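Local coordinates for protein type III effector HopU1 (PDB 3U0J) that probably transfers ADP-ribose from NAD+ to arginine side chains of target proteins, as a type III effector of a plant pathogen, at residues L54-L63 with D102-I112. Residues are numbered along the deposited sequence; the frame is centred on the assembly and turned at random.
Sequences LHVDAQCFGL and DYSSHLVRGEI
His55 and Ser104 form an antiparallel hydrogen-bonded pair, His55 N to Ser104 O at 3.0 Å and Ser104 N back to His55 O, and Asp57 N to Asp102 O extends the ladder by one bond. Strand 55-56 is thus an outer strand of a small three-stranded antiparallel sheet at the surface, with 103-108 in the middle and 111-112 on its other side. Val56 and Tyr103, the neighbouring non-hydrogen-bonded pair, put their side chains on one face, where they run alongside each other and Val56 CG1 reaches Tyr103 CE1 at 3.7 Å. Helices 65-71 and 89-99 pack against this side, with Leu68, Tyr96 and Met97 touching the tyrosine.

On the other face, with its CG beside the backbone N and anti to the carbonyl carbon (chi1 -63°), His55 extends its imidazole along the Ser104-Leu107 backbone, and Leu107 crosses it: Leu107 CD1 sits over one ring face, 3.7 Å from the centroid, in a CH-pi contact. Ile112 sets its CG2 against the backbone of Asp57, 3.5 Å from Asp57 N, while its CD1 meets Asp57 CB. Beyond the ladder, a type I turn from Asp57 to Cys60 reverses the chain, and Asp57 OD1 accepts from Gln59 N in an Asx turn. Cys60 SG lies beside the Asp102 carboxylate, 3.6 Å from Asp102 CG.

Past that turn, Leu63 returns to the phenol end of Tyr103. A water accepts from Leu63 N and donates to both Asp102 OD2 and Tyr103 OH, and the hydroxyl in turn donates to Leu63 O over 2.8 Å, in the carbonyl plane and on a lone pair.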
ATOM      1  N   LEU A  54      18.431   0.113   4.729  1.00 18.76           N
ATOM      2  CA  LEU A  54      17.879   0.991   3.700  1.00 17.88           C
ATOM      3  C   LEU A  54      18.629   2.320   3.637  1.00 18.22           C
ATOM      4  O   LEU A  54      19.123   2.824   4.633  1.00 23.18           O
ATOM      5  CB  LEU A  54      16.392   1.270   3.943  1.00 16.74           C
ATOM      6  CG  LEU A  54      15.401   0.106   3.955  1.00 16.36           C
ATOM      7  CD1 LEU A  54      13.979   0.586   4.323  1.00 14.11           C
ATOM      8  CD2 LEU A  54      15.411  -0.557   2.626  1.00 15.62           C
ATOM      9  N   HIS A  55      18.693   2.900   2.457  1.00 19.45           N
ATOM     10  CA  HIS A  55      19.251   4.219   2.324  1.00 18.39           C
ATOM     11  C   HIS A  55      18.152   5.241   2.469  1.00 20.52           C
ATOM     12  O   HIS A  55      17.054   5.071   1.937  1.00 19.61           O
ATOM     13  CB  HIS A  55      19.938   4.347   0.969  1.00 19.09           C
ATOM     14  CG  HIS A  55      21.095   3.418   0.815  1.00 17.92           C
ATOM     15  ND1 HIS A  55      21.011   2.237   0.112  1.00 23.40           N
ATOM     16  CD2 HIS A  55      22.346   3.464   1.327  1.00 16.64           C
ATOM     17  CE1 HIS A  55      22.171   1.605   0.171  1.00 20.99           C
ATOM     18  NE2 HIS A  55      22.995   2.328   0.907  1.00 20.25           N
ATOM     19  N   VAL A  56      18.443   6.305   3.200  1.00 24.78           N
ATOM     20  CA  VAL A  56      17.498   7.403   3.312  1.00 22.61           C
ATOM     21  C   VAL A  56      17.952   8.576   2.458  1.00 28.80           C
ATOM     22  O   VAL A  56      19.149   8.902   2.406  1.00 27.14           O
ATOM     23  CB  VAL A  56      17.348   7.879   4.754  1.00 22.41           C
ATOM     24  CG1 VAL A  56      16.037   8.589   4.905  1.00 22.19           C
ATOM     25  CG2 VAL A  56      17.437   6.698   5.712  1.00 24.50           C
ATOM     26  N   ASP A  57      16.988   9.208   1.791  1.00 30.39           N
ATOM     27  CA  ASP A  57      17.271  10.313   0.887  1.00 30.33           C
ATOM     28  C   ASP A  57      17.827  11.477   1.668  1.00 36.13           C
ATOM     29  O   ASP A  57      17.116  12.088   2.469  1.00 32.27           O
ATOM     30  CB  ASP A  57      15.999  10.743   0.169  1.00 31.26           C
ATOM     31  CG  ASP A  57      16.151  12.059  -0.559  1.00 35.51           C
ATOM     32  OD1 ASP A  57      17.295  12.493  -0.794  1.00 45.04           O
ATOM     33  OD2 ASP A  57      15.118  12.662  -0.909  1.00 40.06           O
ATOM     34  N   ALA A  58      19.098  11.789   1.426  1.00 40.15           N
ATOM     35  CA  ALA A  58      19.765  12.856   2.170  1.00 45.26           C
ATOM     36  C   ALA A  58      19.234  14.255   1.810  1.00 48.80           C
ATOM     37  O   ALA A  58      19.337  15.198   2.606  1.00 51.72           O
ATOM     38  CB  ALA A  58      21.283  12.776   1.986  1.00 39.37           C
ATOM     39  N   GLN A  59      18.660  14.385   0.617  1.00 41.75           N
ATOM     40  CA  GLN A  59      18.155  15.679   0.157  1.00 47.96           C
ATOM     41  C   GLN A  59      16.848  16.043   0.845  1.00 45.58           C
ATOM     42  O   GLN A  59      16.186  17.010   0.475  1.00 50.28           O
ATOM     43  CB  GLN A  59      17.990  15.700  -1.373  1.00 50.13           C
ATOM     44  CG  GLN A  59      19.270  15.370  -2.142  1.00 54.52           C
ATOM     45  CD  GLN A  59      20.522  15.983  -1.500  1.00 60.78           C
ATOM     46  OE1 GLN A  59      20.499  17.123  -1.005  1.00 52.58           O
ATOM     47  NE2 GLN A  59      21.621  15.224  -1.505  1.00 56.19           N
ATOM     48  N   CYS A  60      16.472  15.262   1.847  1.00 39.98           N
ATOM     49  CA  CYS A  60      15.262  15.554   2.597  1.00 41.87           C
ATOM     50  C   CYS A  60      15.557  15.426   4.095  1.00 41.31           C
ATOM     51  O   CYS A  60      16.670  15.068   4.482  1.00 39.18           O
ATOM     52  CB  CYS A  60      14.123  14.622   2.161  1.00 35.64           C
ATOM     53  SG  CYS A  60      14.059  12.977   2.990  1.00 46.44           S
ATOM     54  N   PHE A  61      14.577  15.727   4.939  1.00 36.30           N
ATOM     55  CA  PHE A  61      14.738  15.454   6.359  1.00 42.75           C
ATOM     56  C   PHE A  61      14.356  13.994   6.679  1.00 40.12           C
ATOM     57  O   PHE A  61      13.228  13.693   7.083  1.00 39.89           O
ATOM     58  CB  PHE A  61      13.945  16.441   7.219  1.00 40.42           C
ATOM     59  CG  PHE A  61      14.295  16.369   8.670  1.00 43.44           C
ATOM     60  CD1 PHE A  61      15.477  16.947   9.136  1.00 40.56           C
ATOM     61  CD2 PHE A  61      13.470  15.692   9.562  1.00 39.10           C
ATOM     62  CE1 PHE A  61      15.832  16.875  10.476  1.00 36.22           C
ATOM     63  CE2 PHE A  61      13.812  15.610  10.907  1.00 40.72           C
ATOM     64  CZ  PHE A  61      15.004  16.205  11.366  1.00 38.35           C
ATOM     65  N   GLY A  62      15.314  13.096   6.488  1.00 33.24           N
ATOM     66  CA  GLY A  62      15.038  11.678   6.518  1.00 29.94           C
ATOM     67  C   GLY A  62      15.034  11.076   7.898  1.00 27.07           C
ATOM     68  O   GLY A  62      15.779  11.518   8.767  1.00 35.43           O
ATOM     69  N   LEU A  63      14.190  10.065   8.089  1.00 18.93           N
ATOM     70  CA  LEU A  63      14.074   9.358   9.350  1.00 17.97           C
ATOM     71  C   LEU A  63      14.590   7.949   9.218  1.00 19.43           C
ATOM     72  O   LEU A  63      14.072   7.191   8.398  1.00 19.54           O
ATOM     73  CB  LEU A  63      12.616   9.276   9.767  1.00 18.74           C
ATOM     74  CG  LEU A  63      12.010  10.606  10.198  1.00 21.53           C
ATOM     75  CD1 LEU A  63      10.582  10.395  10.679  1.00 19.38           C
ATOM     76  CD2 LEU A  63      12.865  11.242  11.285  1.00 17.11           C
ATOM     77  N   ASP A 102      11.338   8.198   0.364  1.00 18.35           N
ATOM     78  CA  ASP A 102      12.719   8.468   0.766  1.00 15.14           C
ATOM     79  C   ASP A 102      13.619   7.286   0.972  1.00 17.95           C
ATOM     80  O   ASP A 102      14.783   7.490   1.284  1.00 21.29           O
ATOM     81  CB  ASP A 102      12.771   9.175   2.104  1.00 21.55           C
ATOM     82  CG  ASP A 102      11.759  10.254   2.232  1.00 31.11           C
ATOM     83  OD1 ASP A 102      11.491  10.927   1.205  1.00 35.43           O
ATOM     84  OD2 ASP A 102      11.245  10.427   3.367  1.00 22.96           O
ATOM     85  N   TYR A 103      13.107   6.064   0.880  1.00 18.55           N
ATOM     86  CA  TYR A 103      13.957   4.893   1.139  1.00 16.21           C
ATOM     87  C   TYR A 103      14.134   4.067  -0.121  1.00 16.03           C
ATOM     88  O   TYR A 103      13.208   3.942  -0.927  1.00 14.54           O
ATOM     89  CB  TYR A 103      13.389   4.019   2.271  1.00 13.18           C
ATOM     90  CG  TYR A 103      12.972   4.831   3.453  1.00 13.18           C
ATOM     91  CD1 TYR A 103      13.887   5.191   4.410  1.00 15.59           C
ATOM     92  CD2 TYR A 103      11.676   5.286   3.586  1.00 14.29           C
ATOM     93  CE1 TYR A 103      13.530   5.953   5.475  1.00 16.71           C
ATOM     94  CE2 TYR A 103      11.307   6.053   4.655  1.00 15.51           C
ATOM     95  CZ  TYR A 103      12.243   6.383   5.604  1.00 14.70           C
ATOM     96  OH  TYR A 103      11.911   7.156   6.692  1.00 13.25           O
ATOM     97  N   SER A 104      15.331   3.515  -0.288  1.00 14.94           N
ATOM     98  CA  SER A 104      15.588   2.553  -1.340  1.00 14.26           C
ATOM     99  C   SER A 104      16.579   1.513  -0.829  1.00 17.97           C
ATOM    100  O   SER A 104      17.443   1.810   0.009  1.00 18.02           O
ATOM    101  CB  SER A 104      16.108   3.247  -2.608  1.00 14.50           C
ATOM    102  OG  SER A 104      16.579   2.297  -3.548  1.00 15.86           O
ATOM    103  N   SER A 105      16.440   0.287  -1.317  1.00 17.83           N
ATOM    104  CA  SER A 105      17.413  -0.761  -1.045  1.00 15.78           C
ATOM    105  C   SER A 105      18.763  -0.365  -1.614  1.00 19.21           C
ATOM    106  O   SER A 105      19.790  -0.792  -1.107  1.00 21.26           O
ATOM    107  CB  SER A 105      16.982  -2.048  -1.721  1.00 16.28           C
ATOM    108  OG  SER A 105      16.818  -1.833  -3.113  1.00 18.63           O
ATOM    109  N   HIS A 106      18.762   0.452  -2.673  1.00 19.17           N
ATOM    110  CA  HIS A 106      19.995   0.750  -3.392  1.00 17.97           C
ATOM    111  C   HIS A 106      20.342   2.210  -3.469  1.00 19.72           C
ATOM    112  O   HIS A 106      19.519   3.074  -3.173  1.00 17.01           O
ATOM    113  CB  HIS A 106      19.942   0.202  -4.801  1.00 15.15           C
ATOM    114  CG  HIS A 106      20.076  -1.275  -4.862  1.00 17.94           C
ATOM    115  ND1 HIS A 106      19.140  -2.127  -4.316  1.00 18.53           N
ATOM    116  CD2 HIS A 106      21.043  -2.062  -5.393  1.00 20.03           C
ATOM    117  CE1 HIS A 106      19.510  -3.377  -4.529  1.00 19.10           C
ATOM    118  NE2 HIS A 106      20.662  -3.366  -5.182  1.00 16.80           N
ATOM    119  N   LEU A 107      21.586   2.458  -3.876  1.00 19.82           N
ATOM    120  CA  LEU A 107      22.118   3.794  -4.052  1.00 18.97           C
ATOM    121  C   LEU A 107      22.449   3.903  -5.538  1.00 20.64           C
ATOM    122  O   LEU A 107      22.906   2.926  -6.152  1.00 18.00           O
ATOM    123  CB  LEU A 107      23.372   3.929  -3.199  1.00 21.71           C
ATOM    124  CG  LEU A 107      23.572   5.074  -2.194  1.00 22.39           C
ATOM    125  CD1 LEU A 107      22.290   5.521  -1.521  1.00 19.20           C
ATOM    126  CD2 LEU A 107      24.580   4.648  -1.144  1.00 15.47           C
ATOM    127  N   VAL A 108      22.164   5.054  -6.140  1.00 19.86           N
ATOM    128  CA  VAL A 108      22.564   5.286  -7.530  1.00 21.99           C
ATOM    129  C   VAL A 108      23.440   6.528  -7.580  1.00 23.75           C
ATOM    130  O   VAL A 108      22.942   7.647  -7.542  1.00 24.51           O
ATOM    131  CB  VAL A 108      21.362   5.455  -8.493  1.00 18.79           C
ATOM    132  CG1 VAL A 108      21.869   5.633  -9.899  1.00 19.05           C
ATOM    133  CG2 VAL A 108      20.430   4.248  -8.438  1.00 14.77           C
ATOM    134  N   ARG A 109      24.752   6.340  -7.630  1.00 24.57           N
ATOM    135  CA  ARG A 109      25.641   7.493  -7.519  1.00 29.47           C
ATOM    136  C   ARG A 109      25.362   8.257  -6.233  1.00 29.57           C
ATOM    137  O   ARG A 109      25.435   7.734  -5.109  1.00 26.20           O
ATOM    138  CB  ARG A 109      25.413   8.462  -8.677  1.00 29.22           C
ATOM    139  CG  ARG A 109      25.547   7.861 -10.076  1.00 32.76           C
ATOM    140  CD  ARG A 109      25.424   8.946 -11.128  1.00 43.03           C
ATOM    141  NE  ARG A 109      25.414   8.411 -12.484  1.00 64.38           N
ATOM    142  CZ  ARG A 109      25.088   9.119 -13.567  1.00 67.61           C
ATOM    143  NH1 ARG A 109      24.737  10.400 -13.441  1.00 59.72           N
ATOM    144  NH2 ARG A 109      25.109   8.542 -14.774  1.00 50.45           N
ATOM    145  N   GLY A 110      25.035   9.525  -6.383  1.00 28.66           N
ATOM    146  CA  GLY A 110      24.646  10.257  -5.197  1.00 44.36           C
ATOM    147  C   GLY A 110      23.498   9.552  -4.472  1.00 37.11           C
ATOM    148  O   GLY A 110      23.666   8.991  -3.386  1.00 21.56           O
ATOM    149  N   GLU A 111      22.353   9.534  -5.150  1.00 32.09           N
ATOM    150  CA  GLU A 111      21.048   9.434  -4.536  1.00 28.49           C
ATOM    151  C   GLU A 111      20.513   8.025  -4.311  1.00 23.43           C
ATOM    152  O   GLU A 111      21.040   7.041  -4.833  1.00 24.94           O
ATOM    153  CB  GLU A 111      20.063  10.205  -5.419  1.00 43.99           C
ATOM    154  CG  GLU A 111      20.690  11.387  -6.171  1.00 46.25           C
ATOM    155  CD  GLU A 111      21.064  12.549  -5.250  1.00 64.56           C
ATOM    156  OE1 GLU A 111      22.008  12.394  -4.437  1.00 61.59           O
ATOM    157  OE2 GLU A 111      20.414  13.621  -5.348  1.00 73.45           O
ATOM    158  N   ILE A 112      19.442   7.950  -3.531  1.00 19.67           N
ATOM    159  CA  ILE A 112      18.722   6.707  -3.340  1.00 17.87           C
ATOM    160  C   ILE A 112      18.215   6.170  -4.672  1.00 20.28           C
ATOM    161  O   ILE A 112      17.857   6.942  -5.583  1.00 21.67           O
ATOM    162  CB  ILE A 112      17.499   6.914  -2.459  1.00 18.87           C
ATOM    163  CG1 ILE A 112      16.613   8.008  -3.041  1.00 17.60           C
ATOM    164  CG2 ILE A 112      17.896   7.279  -1.035  1.00 22.49           C
ATOM    165  CD1 ILE A 112      15.258   8.043  -2.386  1.00 20.39           C
TER
HETATM  166  O   HOH W   1      11.843   9.924   6.423  1.00 19.60           O